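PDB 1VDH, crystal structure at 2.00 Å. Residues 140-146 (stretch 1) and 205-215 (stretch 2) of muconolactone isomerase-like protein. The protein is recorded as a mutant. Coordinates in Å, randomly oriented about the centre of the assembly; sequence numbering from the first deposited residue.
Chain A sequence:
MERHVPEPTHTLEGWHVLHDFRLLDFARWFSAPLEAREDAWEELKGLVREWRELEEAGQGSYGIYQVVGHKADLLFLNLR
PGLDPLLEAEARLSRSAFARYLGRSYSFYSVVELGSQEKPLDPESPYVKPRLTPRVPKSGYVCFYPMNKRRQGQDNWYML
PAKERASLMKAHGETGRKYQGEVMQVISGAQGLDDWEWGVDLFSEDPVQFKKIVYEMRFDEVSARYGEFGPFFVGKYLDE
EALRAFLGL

Stretch 1, residues 140-146: GYVCFYP
Stretch 2, residues 205-215: EDPVQFKKIVY

Strand 141-146 packs against helix 207-215 of the same chain, their axes 8.7 Å apart at closest approach and their N-to-C directions 36° apart; both elements continue later in the chain. Residues 208-215 have phi -62° to -69° and psi -29° to -49°. The contact buries 389 Å², both sides summed, and contains no hydrogen bond between the stretches: it is held by apolar and aromatic packing. Two CA-CA distances set the register, 4.1 Å from Gly140 CA to Glu205 CA and 6.9 Å from Cys143 CA to Phe210 CA.

Gly140 (phi/psi 78/-147) precedes the strand. An ideal CB would clash with Glu205 OE2 at 2.8 Å; independently, at these backbone angles it would be jammed against the carbonyl O of the residue before, which alone calls for glycine. Glu205 (-86/-6; chi1 m, chi2 m, chi3 -49°) points its CA-to-CB bond away, yet its end comes back nearer; Glu205 OE1 sits 3.5 Å from Gly140 N, at too poor an angle for a hydrogen bond.

Tyr141 (-131/165; chi1 m, chi2 -97°) points toward stretch 2, and its ring lies against Glu205, Asp206 and Pro207. Pro207 CD (Pro207 -60/-23, C-gamma endo) covers one ring face, 3.7 Å from Tyr141 CD2 and 3.9 Å from the Tyr141 ring centroid, 19° off the normal, a CH-pi contact. Glu205 O meets the ring edge, 3.3 Å from Tyr141 CE2. Next to this ring Asp206 (-140/118; chi1 t) caps the helix: Val208 N donates to Asp206 OD1 at 3.0 Å. Tyr141 CB also packs 3.8 Å from Phe210 CE1, and Tyr141 O approaches the Phe210 ring edge, 3.5 Å from Phe210 CZ.

Val142 (-129/145; chi1 p) points away, in the usual alternation of a strand, between Tyr141 and Cys143; Val142 C is still 3.7 Å from Phe210 CZ.

Cys143 (-128/119; chi1 t) points toward the helix, and Phe210 (-63/-45; chi1 m, chi2 146°) points back toward the strand. Cys143 CB stands almost squarely over the Phe210 ring, 3.5 Å from its centroid and 8° off the normal, with 3.6 Å to Phe210 CD1. Cys143 SG lies obliquely, 4.8 Å from the Phe210 centroid.

Phe144 (-121/138; chi1 t, chi2 -102°) is out of reach of stretch 2. Tyr145 (-159/140; chi1 p, chi2 95°) points toward it, but loosely: Tyr145 CE2 is 4.5 Å from Val214 CG2 (Val214 -66/-42, chi1 t). Val214 N donates to Phe210 O at 3.0 Å, one turn back. Pro146 (-95/163; C-gamma endo) is out of reach.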

# COMPACT_ATOMS: atom_id res chain seq x y z
N GLY A 140 15.53 26.77 13.53
CA GLY A 140 15.40 25.43 14.04
C GLY A 140 14.84 24.39 13.09
O GLY A 140 15.02 24.46 11.87
N TYR A 141 14.09 23.45 13.66
CA TYR A 141 13.53 22.33 12.92
C TYR A 141 12.05 22.11 13.17
O TYR A 141 11.48 22.64 14.12
CB TYR A 141 14.30 21.05 13.31
CG TYR A 141 15.79 21.18 13.14
CD1 TYR A 141 16.43 20.71 11.99
CD2 TYR A 141 16.56 21.87 14.08
CE1 TYR A 141 17.79 20.93 11.78
CE2 TYR A 141 17.92 22.09 13.88
CZ TYR A 141 18.52 21.63 12.73
OH TYR A 141 19.86 21.91 12.52
N VAL A 142 11.44 21.31 12.31
CA VAL A 142 10.04 20.96 12.43
C VAL A 142 9.87 19.45 12.36
O VAL A 142 10.65 18.76 11.70
CB VAL A 142 9.17 21.59 11.29
CG1 VAL A 142 9.53 20.98 9.94
CG2 VAL A 142 7.68 21.37 11.59
N CYS A 143 8.91 18.95 13.13
CA CYS A 143 8.55 17.54 13.14
C CYS A 143 7.05 17.51 12.91
O CYS A 143 6.30 18.12 13.68
CB CYS A 143 8.86 16.87 14.49
SG CYS A 143 8.05 15.23 14.70
N PHE A 144 6.63 16.88 11.82
CA PHE A 144 5.20 16.76 11.53
C PHE A 144 4.79 15.31 11.44
O PHE A 144 5.47 14.50 10.82
CB PHE A 144 4.82 17.44 10.20
CG PHE A 144 3.42 17.07 9.74
CD1 PHE A 144 3.24 16.13 8.73
CD2 PHE A 144 2.31 17.61 10.36
CE1 PHE A 144 1.95 15.72 8.36
CE2 PHE A 144 1.02 17.21 10.01
CZ PHE A 144 0.84 16.26 9.00
N TYR A 145 3.63 15.01 12.01
CA TYR A 145 3.06 13.67 11.95
C TYR A 145 1.57 13.73 12.22
O TYR A 145 1.10 14.57 12.99
CB TYR A 145 3.73 12.72 12.96
CG TYR A 145 3.54 13.10 14.41
CD1 TYR A 145 2.52 12.53 15.17
CD2 TYR A 145 4.42 13.98 15.04
CE1 TYR A 145 2.37 12.83 16.52
CE2 TYR A 145 4.29 14.28 16.39
CZ TYR A 145 3.26 13.71 17.12
OH TYR A 145 3.13 14.01 18.46
N PRO A 146 0.79 12.93 11.48
CA PRO A 146 -0.66 12.89 11.67
C PRO A 146 -0.96 11.73 12.63
O PRO A 146 -0.11 10.86 12.84
CB PRO A 146 -1.17 12.60 10.26
CG PRO A 146 -0.14 11.66 9.73
CD PRO A 146 1.17 12.27 10.21
N GLU A 205 14.91 23.68 18.35
CA GLU A 205 16.22 24.01 17.80
C GLU A 205 17.09 22.77 17.68
O GLU A 205 18.19 22.82 17.12
CB GLU A 205 16.93 25.05 18.67
CG GLU A 205 16.21 26.39 18.76
CD GLU A 205 16.03 27.08 17.41
OE1 GLU A 205 17.02 27.19 16.64
OE2 GLU A 205 14.90 27.53 17.12
N ASP A 206 16.60 21.65 18.20
CA ASP A 206 17.33 20.39 18.17
C ASP A 206 16.35 19.26 17.87
O ASP A 206 15.43 19.01 18.64
CB ASP A 206 18.00 20.15 19.54
CG ASP A 206 18.93 18.93 19.55
OD1 ASP A 206 18.94 18.13 18.59
OD2 ASP A 206 19.66 18.77 20.55
N PRO A 207 16.54 18.56 16.73
CA PRO A 207 15.64 17.47 16.35
C PRO A 207 15.61 16.34 17.37
O PRO A 207 14.63 15.60 17.46
CB PRO A 207 16.20 17.02 14.99
CG PRO A 207 17.64 17.39 15.06
CD PRO A 207 17.61 18.74 15.74
N VAL A 208 16.66 16.23 18.19
CA VAL A 208 16.71 15.20 19.22
C VAL A 208 15.60 15.42 20.24
O VAL A 208 15.09 14.47 20.82
CB VAL A 208 18.10 15.15 19.90
CG1 VAL A 208 18.08 14.19 21.09
CG2 VAL A 208 19.14 14.68 18.90
N GLN A 209 15.19 16.68 20.43
CA GLN A 209 14.11 16.98 21.36
C GLN A 209 12.82 16.31 20.90
O GLN A 209 12.01 15.88 21.72
CB GLN A 209 13.94 18.49 21.54
CG GLN A 209 15.04 19.14 22.38
CD GLN A 209 14.95 18.75 23.85
OE1 GLN A 209 13.90 18.88 24.48
NE2 GLN A 209 16.06 18.25 24.40
N PHE A 210 12.63 16.21 19.58
CA PHE A 210 11.46 15.55 19.02
C PHE A 210 11.49 14.08 19.45
O PHE A 210 10.47 13.50 19.84
CB PHE A 210 11.48 15.58 17.49
CG PHE A 210 11.49 16.96 16.89
CD1 PHE A 210 12.18 17.20 15.71
CD2 PHE A 210 10.77 18.00 17.48
CE1 PHE A 210 12.17 18.46 15.11
CE2 PHE A 210 10.75 19.26 16.88
CZ PHE A 210 11.45 19.49 15.70
N LYS A 211 12.67 13.47 19.34
CA LYS A 211 12.86 12.07 19.69
C LYS A 211 12.58 11.80 21.17
O LYS A 211 11.88 10.84 21.51
CB LYS A 211 14.29 11.63 19.35
CG LYS A 211 14.57 10.16 19.63
CD LYS A 211 16.04 9.83 19.38
CE LYS A 211 16.33 8.36 19.65
NZ LYS A 211 16.10 8.00 21.07
N LYS A 212 13.09 12.66 22.04
CA LYS A 212 12.89 12.49 23.47
C LYS A 212 11.42 12.65 23.88
O LYS A 212 10.89 11.81 24.60
CB LYS A 212 13.76 13.48 24.26
CG LYS A 212 15.20 13.59 23.78
CD LYS A 212 16.23 13.36 24.87
CE LYS A 212 16.30 11.89 25.27
NZ LYS A 212 17.55 11.55 26.01
N ILE A 213 10.76 13.69 23.38
CA ILE A 213 9.36 13.92 23.75
C ILE A 213 8.39 12.88 23.19
O ILE A 213 7.52 12.39 23.91
CB ILE A 213 8.89 15.37 23.42
CG1 ILE A 213 7.56 15.67 24.12
CG2 ILE A 213 8.78 15.58 21.90
CD1 ILE A 213 7.04 17.09 23.88
N VAL A 214 8.56 12.50 21.93
CA VAL A 214 7.67 11.51 21.32
C VAL A 214 7.84 10.14 21.99
O VAL A 214 6.85 9.48 22.30
CB VAL A 214 7.89 11.42 19.79
CG1 VAL A 214 7.09 10.26 19.19
CG2 VAL A 214 7.46 12.73 19.13
N TYR A 215 9.08 9.76 22.28
CA TYR A 215 9.35 8.48 22.93
C TYR A 215 8.83 8.48 24.37
O TYR A 215 8.14 7.55 24.78
CB TYR A 215 10.85 8.18 22.92
CG TYR A 215 11.22 6.77 23.36
CD1 TYR A 215 10.38 5.68 23.08
CD2 TYR A 215 12.42 6.52 24.01
CE1 TYR A 215 10.73 4.38 23.45
CE2 TYR A 215 12.79 5.22 24.38
CZ TYR A 215 11.94 4.16 24.10
OH TYR A 215 12.30 2.88 24.47